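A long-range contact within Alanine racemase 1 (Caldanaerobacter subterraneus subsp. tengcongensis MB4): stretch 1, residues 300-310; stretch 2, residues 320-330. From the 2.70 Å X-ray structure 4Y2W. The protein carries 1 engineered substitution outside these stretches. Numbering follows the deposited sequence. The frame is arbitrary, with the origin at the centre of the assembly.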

# COMPACT_ATOMS: atom_id res chain seq x y z
N LYS A 300 -16.59 11.76 5.51
CA LYS A 300 -17.47 11.25 6.55
C LYS A 300 -17.59 9.74 6.41
O LYS A 300 -17.86 9.23 5.33
CB LYS A 300 -18.84 11.91 6.46
CG LYS A 300 -18.78 13.43 6.57
CD LYS A 300 -20.15 14.06 6.40
CE LYS A 300 -20.06 15.57 6.53
NZ LYS A 300 -21.41 16.20 6.61
N LEU A 301 -17.36 9.03 7.52
CA LEU A 301 -17.45 7.57 7.56
C LEU A 301 -18.80 7.17 8.13
O LEU A 301 -19.50 7.99 8.72
CB LEU A 301 -16.34 6.99 8.44
CG LEU A 301 -14.92 7.51 8.24
CD1 LEU A 301 -13.98 6.84 9.23
CD2 LEU A 301 -14.44 7.29 6.82
N LEU A 302 -19.16 5.91 7.95
CA LEU A 302 -20.44 5.40 8.43
C LEU A 302 -20.29 4.73 9.78
O LEU A 302 -19.39 3.93 9.99
CB LEU A 302 -21.04 4.42 7.43
CG LEU A 302 -21.55 5.02 6.12
CD1 LEU A 302 -21.92 3.92 5.13
CD2 LEU A 302 -22.74 5.94 6.37
N LEU A 303 -21.19 5.08 10.70
CA LEU A 303 -21.24 4.51 12.04
C LEU A 303 -22.69 4.45 12.46
O LEU A 303 -23.31 5.50 12.67
CB LEU A 303 -20.44 5.37 13.01
CG LEU A 303 -20.62 5.11 14.51
CD1 LEU A 303 -20.25 3.68 14.87
CD2 LEU A 303 -19.82 6.10 15.34
N LYS A 304 -23.24 3.24 12.57
CA LYS A 304 -24.65 3.03 12.90
C LYS A 304 -25.59 3.67 11.87
O LYS A 304 -26.67 4.15 12.22
CB LYS A 304 -24.97 3.58 14.30
CG LYS A 304 -24.15 2.96 15.42
CD LYS A 304 -24.30 3.76 16.70
CE LYS A 304 -24.04 2.91 17.93
NZ LYS A 304 -25.26 2.15 18.35
N GLY A 305 -25.17 3.68 10.61
CA GLY A 305 -25.96 4.28 9.53
C GLY A 305 -25.98 5.80 9.52
O GLY A 305 -26.76 6.40 8.78
N LYS A 306 -25.12 6.42 10.33
CA LYS A 306 -25.00 7.88 10.39
C LYS A 306 -23.64 8.27 9.85
O LYS A 306 -22.66 7.53 10.01
CB LYS A 306 -25.14 8.38 11.83
CG LYS A 306 -26.43 7.99 12.53
CD LYS A 306 -27.61 8.79 12.03
CE LYS A 306 -28.89 8.36 12.74
NZ LYS A 306 -30.05 9.21 12.36
N TYR A 307 -23.57 9.44 9.23
CA TYR A 307 -22.30 9.98 8.75
C TYR A 307 -21.55 10.68 9.88
O TYR A 307 -22.13 11.50 10.60
CB TYR A 307 -22.53 10.93 7.58
CG TYR A 307 -22.85 10.21 6.30
CD1 TYR A 307 -21.84 9.79 5.44
CD2 TYR A 307 -24.17 9.91 5.95
CE1 TYR A 307 -22.12 9.12 4.27
CE2 TYR A 307 -24.46 9.24 4.78
CZ TYR A 307 -23.43 8.85 3.94
OH TYR A 307 -23.70 8.17 2.77
N VAL A 308 -20.28 10.35 10.04
CA VAL A 308 -19.43 10.97 11.06
C VAL A 308 -18.17 11.51 10.40
O VAL A 308 -17.46 10.76 9.73
CB VAL A 308 -19.08 9.99 12.22
CG1 VAL A 308 -20.28 9.81 13.14
CG2 VAL A 308 -18.61 8.64 11.70
N PRO A 309 -17.89 12.81 10.56
CA PRO A 309 -16.75 13.40 9.87
C PRO A 309 -15.41 13.09 10.53
O PRO A 309 -15.34 12.95 11.75
CB PRO A 309 -17.04 14.90 9.94
CG PRO A 309 -17.80 15.07 11.21
CD PRO A 309 -18.61 13.81 11.38
N ILE A 310 -14.37 12.98 9.72
CA ILE A 310 -13.01 12.91 10.21
C ILE A 310 -12.64 14.30 10.71
O ILE A 310 -12.75 15.27 9.97
CB ILE A 310 -12.03 12.48 9.10
CG1 ILE A 310 -12.30 11.03 8.69
CG2 ILE A 310 -10.58 12.61 9.57
CD1 ILE A 310 -11.62 10.61 7.41
N MET A 320 -9.35 10.59 14.23
CA MET A 320 -10.47 10.94 15.08
C MET A 320 -11.71 11.28 14.27
O MET A 320 -11.63 11.83 13.17
CB MET A 320 -10.10 12.12 15.97
CG MET A 320 -9.22 11.75 17.15
SD MET A 320 -7.58 11.17 16.68
CE MET A 320 -6.84 12.70 16.10
N ILE A 321 -12.87 10.97 14.84
CA ILE A 321 -14.16 11.28 14.23
C ILE A 321 -15.11 11.90 15.25
O ILE A 321 -15.07 11.54 16.43
CB ILE A 321 -14.82 10.03 13.60
CG1 ILE A 321 -14.71 8.82 14.54
CG2 ILE A 321 -14.17 9.70 12.26
CD1 ILE A 321 -15.64 7.67 14.18
N ASP A 322 -15.95 12.82 14.80
CA ASP A 322 -16.94 13.46 15.66
C ASP A 322 -18.19 12.60 15.69
O ASP A 322 -18.89 12.48 14.68
CB ASP A 322 -17.28 14.87 15.15
CG ASP A 322 -18.12 15.66 16.14
OD1 ASP A 322 -18.83 15.04 16.95
OD2 ASP A 322 -18.07 16.91 16.11
N VAL A 323 -18.48 12.02 16.85
CA VAL A 323 -19.63 11.13 17.00
C VAL A 323 -20.70 11.73 17.91
O VAL A 323 -21.53 11.01 18.48
CB VAL A 323 -19.20 9.74 17.51
CG1 VAL A 323 -18.23 9.09 16.52
CG2 VAL A 323 -18.57 9.82 18.89
N THR A 324 -20.70 13.06 18.03
CA THR A 324 -21.61 13.77 18.93
C THR A 324 -23.08 13.57 18.58
O THR A 324 -23.93 13.53 19.47
CB THR A 324 -21.30 15.27 18.91
OG1 THR A 324 -19.90 15.48 19.14
CG2 THR A 324 -22.11 16.01 19.98
N ASP A 325 -23.39 13.45 17.29
CA ASP A 325 -24.77 13.34 16.83
C ASP A 325 -25.30 11.91 16.85
O ASP A 325 -26.49 11.69 16.63
CB ASP A 325 -24.90 13.90 15.41
CG ASP A 325 -24.38 15.31 15.29
OD1 ASP A 325 -24.48 16.08 16.28
OD2 ASP A 325 -23.85 15.66 14.21
N VAL A 326 -24.43 10.93 17.09
CA VAL A 326 -24.82 9.53 17.09
C VAL A 326 -25.07 9.05 18.51
O VAL A 326 -24.19 9.16 19.37
CB VAL A 326 -23.75 8.65 16.42
CG1 VAL A 326 -24.22 7.20 16.35
CG2 VAL A 326 -23.43 9.17 15.03
N GLU A 327 -26.26 8.51 18.75
CA GLU A 327 -26.66 8.04 20.08
C GLU A 327 -26.29 6.57 20.31
O GLU A 327 -26.37 5.75 19.39
CB GLU A 327 -28.17 8.24 20.30
CG GLU A 327 -28.57 9.67 20.62
CD GLU A 327 -29.96 9.77 21.23
OE1 GLU A 327 -30.10 10.37 22.32
OE2 GLU A 327 -30.92 9.24 20.62
N GLY A 328 -25.89 6.26 21.54
CA GLY A 328 -25.60 4.89 21.95
C GLY A 328 -24.28 4.34 21.45
O GLY A 328 -24.14 3.14 21.24
N VAL A 329 -23.29 5.22 21.28
CA VAL A 329 -21.99 4.83 20.75
C VAL A 329 -21.19 4.10 21.83
O VAL A 329 -21.22 4.47 23.01
CB VAL A 329 -21.18 6.04 20.23
CG1 VAL A 329 -19.79 5.62 19.77
CG2 VAL A 329 -21.92 6.72 19.09
N GLU A 330 -20.49 3.05 21.41
CA GLU A 330 -19.80 2.15 22.33
C GLU A 330 -18.45 1.73 21.77
O GLU A 330 -18.17 1.89 20.58
CB GLU A 330 -20.64 0.90 22.57
CG GLU A 330 -21.89 1.13 23.41
CD GLU A 330 -22.54 -0.17 23.85
OE1 GLU A 330 -22.36 -1.19 23.16
OE2 GLU A 330 -23.21 -0.16 24.90

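Stretch 1 is a β-hairpin: strands 300-303 and 306-310 are joined by a type I' turn from Leu-303 to Lys-306 and paired by backbone hydrogen bonds, among them Leu-301 N to Val-308 O and Val-308 N to Leu-301 O, both 2.8 Å. Positive phi at Lys-304 (60°) and Gly-305 (74°) fits this turn, and glycine tolerates such a value readily. Stretch 2 enters as strand 320-322, then bends through a type I turn from Val-323 to Val-326.

The strands 306-310 and 320-322 run at 133° to each other, and their register is fixed by an antiparallel, non-hydrogen-bonded bridge between Ile-310 and Ile-321 (CA to CA, 4.5 Å). Beside it, Asp-322 N donates to Pro-309 O at 3.1 Å with an N-H...O angle of 157°. Proline lacks an amide hydrogen, but its carbonyl remains free to accept. Two CA-H...O contacts supplement this bond: Ile-321 CA to Pro-309 O, 3.2 Å, and Ile-310 CA to Met-320 O, 3.4 Å.

Beyond the bridge, contact passes to side chains. Val-308 points toward stretch 2, and its branched carbon lets CG2 meet Ile-321 CD1 (4.0 Å) while CG1 packs on Val-326 CG2 (3.7 Å) and Val-323 CG1 (4.0 Å). Buried Leu-303 extends the apolar patch, its CD2 lying 3.6 Å from Val-323 CG1 and 4.3 Å from Val-329 CG2. At the exposed margin, the aliphatic part of Lys-304 covers Val-326 (CD to CG1, 3.5 Å), and its NZ reaches Gly-328 O in a weak 3.3 Å hydrogen bond; the long chain thus combines apolar cover with a polar end.

Asp-322 turns its carboxylate away from stretch 1. Its OD1 accepts from Thr-324 N (2.9 Å) and Thr-324 OG1 (2.5 Å, very short), bracing the chain where the strand ends. Together the stretches bury 575 Å².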